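Long-range contacts in acyl-CoA dehydrogenase (Mycobacterium thermoresistibile, PDB 3NF4), which binds flavin adenine dinucleotide and, as an acyl-CoA dehydrogenase, probably catalyses the alpha,beta-dehydrogenation of acyl-CoA thioesters: residues A[89-94]-A[212-217]; A[82-87]-A[255-260]. All coordinates share one frame; numbering follows the deposited sequence.

Overall arrangement
Both contacts are buried and tie the N-terminal helical part of the subunit to its other two parts, as expected for the three-domain acyl-CoA dehydrogenase fold. Contact 1 sets the start of helix 92-104 against the loop before strand 217-228 of the middle domain, close to the FAD. Contact 2 packs helix 77-88 against helix 247-274 of the C-terminal bundle. Helices 77-88 and 92-104 follow each other in the chain, so the N-terminal sides of the two contacts are close in sequence; the contact centres lie about 13 Å apart, and A89 CB touches G260 O at 3.6 Å. Along the chain the order is 82-87, 89-94, 212-217, 255-260, with contact 1 enclosed by contact 2.

Contact 1 of 2, residues A[89-94]-A[212-217]; sequences ARWASV and LHAVPT
S93, in the first turn of helix 92-104, projects its side chain at the loop residues L212, A214 and V215, and more of its surface is buried here than that of any other residue of the two segments. Its OG stands anti to the backbone N (chi1 178°). There it accepts a weak hydrogen bond from V215 N, 3.5 Å long but nearly straight, with an N-H...O angle of 165°. The same hydroxyl donates to a water 2.7 Å from OG, and this water in turn donates to L212 O and V215 O. The water thus joins the helix start to two carbonyls of the loop and gives the buried OG a good acceptor to complement its weak donor. V215 CG2 also packs against the hydroxyl, 3.6 Å from S93 OG.

The end of the L212 side chain comes nearer to the helix start than the direction of its CB suggests, and packs on A92 and S93. CD1 comes 3.8 Å from S93 N and also meets A92 CB, while CG rests against S93 CB at 4.0 Å. A214 supplies its methyl to W91, the N-cap residue of the helix: CB approaches CZ2 obliquely, at 3.6 Å. V94 CG2 sits over one face of the indole, 3.4 Å above its plane and displaced toward the rim. E43 OE2 accepts from both W91 NE1 and A214 N, so a single carboxylate oxygen reinforces this pairing from helix 39-45.

The L212 side chain lies about 5 Å from the FAD, and T217, which opens strand 217-228, touches the cofactor. Helix 357-367 packs on A92 and L212, Y351 of the second subunit also meets L212, and helices 18-35 and 39-45 both touch W91; the loop lies between the start of helix 92-104 and the flavin site.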
loop_
_atom_site.group_PDB
_atom_site.type_symbol
_atom_site.label_atom_id
_atom_site.label_comp_id
_atom_site.label_asym_id
_atom_site.label_seq_id
_atom_site.Cartn_x
_atom_site.Cartn_y
_atom_site.Cartn_z
ATOM N N ALA A 89 16.509 -19.541 6.918
ATOM C CA ALA A 89 15.754 -19.410 8.153
ATOM C C ALA A 89 16.608 -19.510 9.426
ATOM O O ALA A 89 16.154 -19.073 10.498
ATOM C CB ALA A 89 14.586 -20.420 8.189
ATOM N N ARG A 90 17.830 -20.054 9.324
ATOM C CA ARG A 90 18.772 -20.049 10.450
ATOM C C ARG A 90 19.818 -18.923 10.320
ATOM O O ARG A 90 20.101 -18.211 11.301
ATOM C CB ARG A 90 19.507 -21.409 10.606
ATOM C CG ARG A 90 18.726 -22.579 11.271
ATOM C CD ARG A 90 17.523 -22.964 10.454
ATOM N NE ARG A 90 16.953 -24.223 10.912
ATOM C CZ ARG A 90 15.976 -24.873 10.293
ATOM N NH1 ARG A 90 15.540 -26.014 10.809
ATOM N NH2 ARG A 90 15.433 -24.398 9.169
ATOM N N TRP A 91 20.397 -18.757 9.125
ATOM C CA TRP A 91 21.494 -17.779 8.953
ATOM C C TRP A 91 21.495 -17.161 7.571
ATOM O O TRP A 91 22.076 -17.755 6.646
ATOM C CB TRP A 91 22.861 -18.454 9.183
ATOM C CG TRP A 91 23.996 -17.511 9.561
ATOM C CD1 TRP A 91 24.092 -16.158 9.297
ATOM C CD2 TRP A 91 25.217 -17.867 10.244
ATOM N NE1 TRP A 91 25.268 -15.658 9.812
ATOM C CE2 TRP A 91 25.982 -16.682 10.381
ATOM C CE3 TRP A 91 25.727 -19.069 10.760
ATOM C CZ2 TRP A 91 27.230 -16.666 11.018
ATOM C CZ3 TRP A 91 26.969 -19.058 11.385
ATOM C CH2 TRP A 91 27.708 -17.865 11.513
ATOM N N ALA A 92 20.898 -15.966 7.439
ATOM C CA ALA A 92 20.709 -15.345 6.106
ATOM C C ALA A 92 22.023 -15.087 5.372
ATOM O O ALA A 92 22.138 -15.365 4.175
ATOM C CB ALA A 92 19.882 -14.020 6.191
ATOM N N SER A 93 23.007 -14.546 6.081
ATOM C CA SER A 93 24.312 -14.268 5.479
ATOM C C SER A 93 24.997 -15.501 4.871
ATOM O O SER A 93 25.576 -15.417 3.814
ATOM C CB SER A 93 25.226 -13.566 6.481
ATOM O OG SER A 93 26.488 -13.348 5.891
ATOM N N VAL A 94 24.877 -16.654 5.523
ATOM C CA VAL A 94 25.432 -17.899 5.023
ATOM C C VAL A 94 24.723 -18.396 3.752
ATOM O O VAL A 94 25.367 -18.909 2.804
ATOM C CB VAL A 94 25.422 -18.984 6.144
ATOM C CG1 VAL A 94 25.630 -20.401 5.573
ATOM C CG2 VAL A 94 26.502 -18.655 7.209
ATOM N N LEU A 212 23.960 -8.257 8.092
ATOM C CA LEU A 212 24.513 -9.337 7.246
ATOM C C LEU A 212 26.044 -9.359 7.331
ATOM O O LEU A 212 26.744 -9.331 6.318
ATOM C CB LEU A 212 24.051 -9.149 5.797
ATOM C CG LEU A 212 23.670 -10.301 4.864
ATOM C CD1 LEU A 212 22.268 -10.900 5.188
ATOM C CD2 LEU A 212 23.740 -9.817 3.366
ATOM N N HIS A 213 26.559 -9.387 8.553
ATOM C CA HIS A 213 27.962 -9.040 8.828
ATOM C C HIS A 213 28.979 -10.164 8.626
ATOM O O HIS A 213 30.142 -9.868 8.309
ATOM C CB HIS A 213 28.131 -8.545 10.265
ATOM C CG HIS A 213 27.273 -7.370 10.625
ATOM N ND1 HIS A 213 27.444 -6.119 10.067
ATOM C CD2 HIS A 213 26.283 -7.241 11.537
ATOM C CE1 HIS A 213 26.574 -5.275 10.598
ATOM N NE2 HIS A 213 25.858 -5.931 11.496
ATOM N N ALA A 214 28.567 -11.425 8.826
ATOM C CA ALA A 214 29.504 -12.538 9.001
ATOM C C ALA A 214 30.438 -12.849 7.814
ATOM O O ALA A 214 31.643 -12.982 7.995
ATOM C CB ALA A 214 28.762 -13.782 9.413
ATOM N N VAL A 215 29.865 -13.032 6.628
ATOM C CA VAL A 215 30.623 -13.245 5.405
ATOM C C VAL A 215 30.959 -11.826 4.887
ATOM O O VAL A 215 30.045 -11.024 4.693
ATOM C CB VAL A 215 29.749 -13.975 4.354
ATOM C CG1 VAL A 215 30.485 -14.150 3.047
ATOM C CG2 VAL A 215 29.273 -15.331 4.865
ATOM N N PRO A 216 32.254 -11.528 4.640
ATOM C CA PRO A 216 32.614 -10.146 4.296
ATOM C C PRO A 216 32.294 -9.758 2.838
ATOM O O PRO A 216 32.280 -10.608 1.952
ATOM C CB PRO A 216 34.132 -10.107 4.548
ATOM C CG PRO A 216 34.600 -11.535 4.288
ATOM C CD PRO A 216 33.389 -12.458 4.452
ATOM N N THR A 217 32.058 -8.468 2.623
ATOM C CA THR A 217 31.870 -7.876 1.308
ATOM C C THR A 217 33.028 -6.882 1.072
ATOM O O THR A 217 33.203 -5.936 1.840
ATOM C CB THR A 217 30.477 -7.139 1.253
ATOM O OG1 THR A 217 29.418 -8.062 1.579
ATOM C CG2 THR A 217 30.213 -6.537 -0.126
HETATM O O HOH W 1 27.371 -11.202 4.462
#

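Contact 2 of 2, residues A[82-87]-A[255-260]; sequences QVLEEI and AAVATG
E85 and G260 mark the close part of this helix pair, where E85 O stands 3.7 Å from G260 CA. With no side chain on G260, the two backbones come together here, and the short axes approach to 7.6 Å at a crossing angle of -40°. E85 CG, anti to its backbone N (chi1 -163°), lies 3.6 Å from A256 O. Beyond it the extended chain carries the carboxylate across T259, whose CG2 is 3.9 Å from E85 OE1.

That carboxylate is buried but well provided for: Y307 OH hydrogen-bonds to OE1, which also forms a salt bridge with R13, and R304 forms a salt bridge with OE2, which probably favours the ionised form. T259 turns its OG1 back to its own helix, bonding to A255 O at 2.9 Å.

Packing is looser on the L84 side, where L84 CG and V257 CG2 are 4.2 Å apart and L84 CD2 only just reaches the A256 methyl at 4.4 Å. This side is not open to solvent, because helix 92-104 closes over L84 and V257. Small residues at a close helix crossing here join the N-terminal helical domain to the C-terminal helix bundle, an arrangement belonging to the acyl-CoA dehydrogenase fold.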
loop_
_atom_site.group_PDB
_atom_site.type_symbol
_atom_site.label_atom_id
_atom_site.label_comp_id
_atom_site.label_asym_id
_atom_site.label_seq_id
_atom_site.Cartn_x
_atom_site.Cartn_y
_atom_site.Cartn_z
ATOM N N GLN A 82 14.250 -24.921 -2.080
ATOM C CA GLN A 82 13.603 -25.144 -0.776
ATOM C C GLN A 82 14.631 -25.562 0.313
ATOM O O GLN A 82 14.417 -25.330 1.516
ATOM C CB GLN A 82 12.402 -26.137 -0.893
ATOM C CG GLN A 82 11.234 -25.673 -1.806
ATOM C CD GLN A 82 9.937 -26.513 -1.695
ATOM O OE1 GLN A 82 9.245 -26.505 -0.665
ATOM N NE2 GLN A 82 9.590 -27.199 -2.773
ATOM N N VAL A 83 15.748 -26.166 -0.103
ATOM C CA VAL A 83 16.878 -26.403 0.813
ATOM C C VAL A 83 17.540 -25.070 1.205
ATOM O O VAL A 83 17.868 -24.824 2.383
ATOM C CB VAL A 83 17.960 -27.317 0.194
ATOM C CG1 VAL A 83 19.238 -27.287 1.052
ATOM C CG2 VAL A 83 17.442 -28.742 0.014
ATOM N N LEU A 84 17.737 -24.224 0.197
ATOM C CA LEU A 84 18.221 -22.861 0.385
ATOM C C LEU A 84 17.303 -22.076 1.343
ATOM O O LEU A 84 17.776 -21.343 2.212
ATOM C CB LEU A 84 18.332 -22.172 -0.975
ATOM C CG LEU A 84 19.278 -20.967 -1.094
ATOM C CD1 LEU A 84 20.716 -21.321 -0.600
ATOM C CD2 LEU A 84 19.304 -20.425 -2.522
ATOM N N GLU A 85 15.994 -22.262 1.214
ATOM C CA GLU A 85 15.044 -21.599 2.109
ATOM C C GLU A 85 15.212 -22.017 3.594
ATOM O O GLU A 85 15.127 -21.174 4.503
ATOM C CB GLU A 85 13.598 -21.830 1.621
ATOM C CG GLU A 85 12.599 -20.867 2.217
ATOM C CD GLU A 85 11.166 -21.384 2.301
ATOM O OE1 GLU A 85 10.527 -21.761 1.288
ATOM O OE2 GLU A 85 10.635 -21.339 3.411
ATOM N N GLU A 86 15.436 -23.315 3.822
ATOM C CA GLU A 86 15.593 -23.875 5.172
ATOM C C GLU A 86 16.869 -23.343 5.820
ATOM O O GLU A 86 16.846 -22.915 6.971
ATOM C CB GLU A 86 15.596 -25.416 5.151
ATOM C CG GLU A 86 14.241 -26.104 4.825
ATOM C CD GLU A 86 13.177 -25.951 5.922
ATOM O OE1 GLU A 86 13.509 -25.498 7.042
ATOM O OE2 GLU A 86 11.992 -26.280 5.668
ATOM N N ILE A 87 17.977 -23.342 5.079
ATOM C CA ILE A 87 19.196 -22.660 5.535
ATOM C C ILE A 87 18.975 -21.179 5.943
ATOM O O ILE A 87 19.321 -20.805 7.069
ATOM C CB ILE A 87 20.347 -22.776 4.508
ATOM C CG1 ILE A 87 20.706 -24.245 4.298
ATOM C CG2 ILE A 87 21.590 -21.971 4.956
ATOM C CD1 ILE A 87 21.491 -24.507 3.000
ATOM N N ALA A 255 15.158 -14.834 -4.169
ATOM C CA ALA A 255 13.744 -15.021 -3.833
ATOM C C ALA A 255 13.601 -16.080 -2.750
ATOM O O ALA A 255 12.856 -15.878 -1.809
ATOM C CB ALA A 255 12.928 -15.395 -5.055
ATOM N N ALA A 256 14.355 -17.182 -2.857
ATOM C CA ALA A 256 14.289 -18.265 -1.848
ATOM C C ALA A 256 14.868 -17.822 -0.507
ATOM O O ALA A 256 14.299 -18.161 0.543
ATOM C CB ALA A 256 14.996 -19.526 -2.331
ATOM N N VAL A 257 15.989 -17.079 -0.543
ATOM C CA VAL A 257 16.605 -16.542 0.673
ATOM C C VAL A 257 15.669 -15.576 1.406
ATOM O O VAL A 257 15.567 -15.633 2.626
ATOM C CB VAL A 257 18.003 -15.870 0.387
ATOM C CG1 VAL A 257 18.536 -15.154 1.618
ATOM C CG2 VAL A 257 19.043 -16.957 -0.043
ATOM N N ALA A 258 14.999 -14.678 0.673
ATOM C CA ALA A 258 14.133 -13.675 1.312
ATOM C C ALA A 258 12.916 -14.344 1.941
ATOM O O ALA A 258 12.463 -13.926 3.015
ATOM C CB ALA A 258 13.691 -12.578 0.304
ATOM N N THR A 259 12.393 -15.380 1.282
ATOM C CA THR A 259 11.228 -16.136 1.812
ATOM C C THR A 259 11.572 -16.795 3.171
ATOM O O THR A 259 10.748 -16.809 4.093
ATOM C CB THR A 259 10.703 -17.168 0.754
ATOM O OG1 THR A 259 10.318 -16.466 -0.441
ATOM C CG2 THR A 259 9.488 -18.009 1.265
ATOM N N GLY A 260 12.794 -17.309 3.307
ATOM C CA GLY A 260 13.179 -18.045 4.533
ATOM C C GLY A 260 13.467 -17.089 5.681
ATOM O O GLY A 260 13.206 -17.416 6.829
#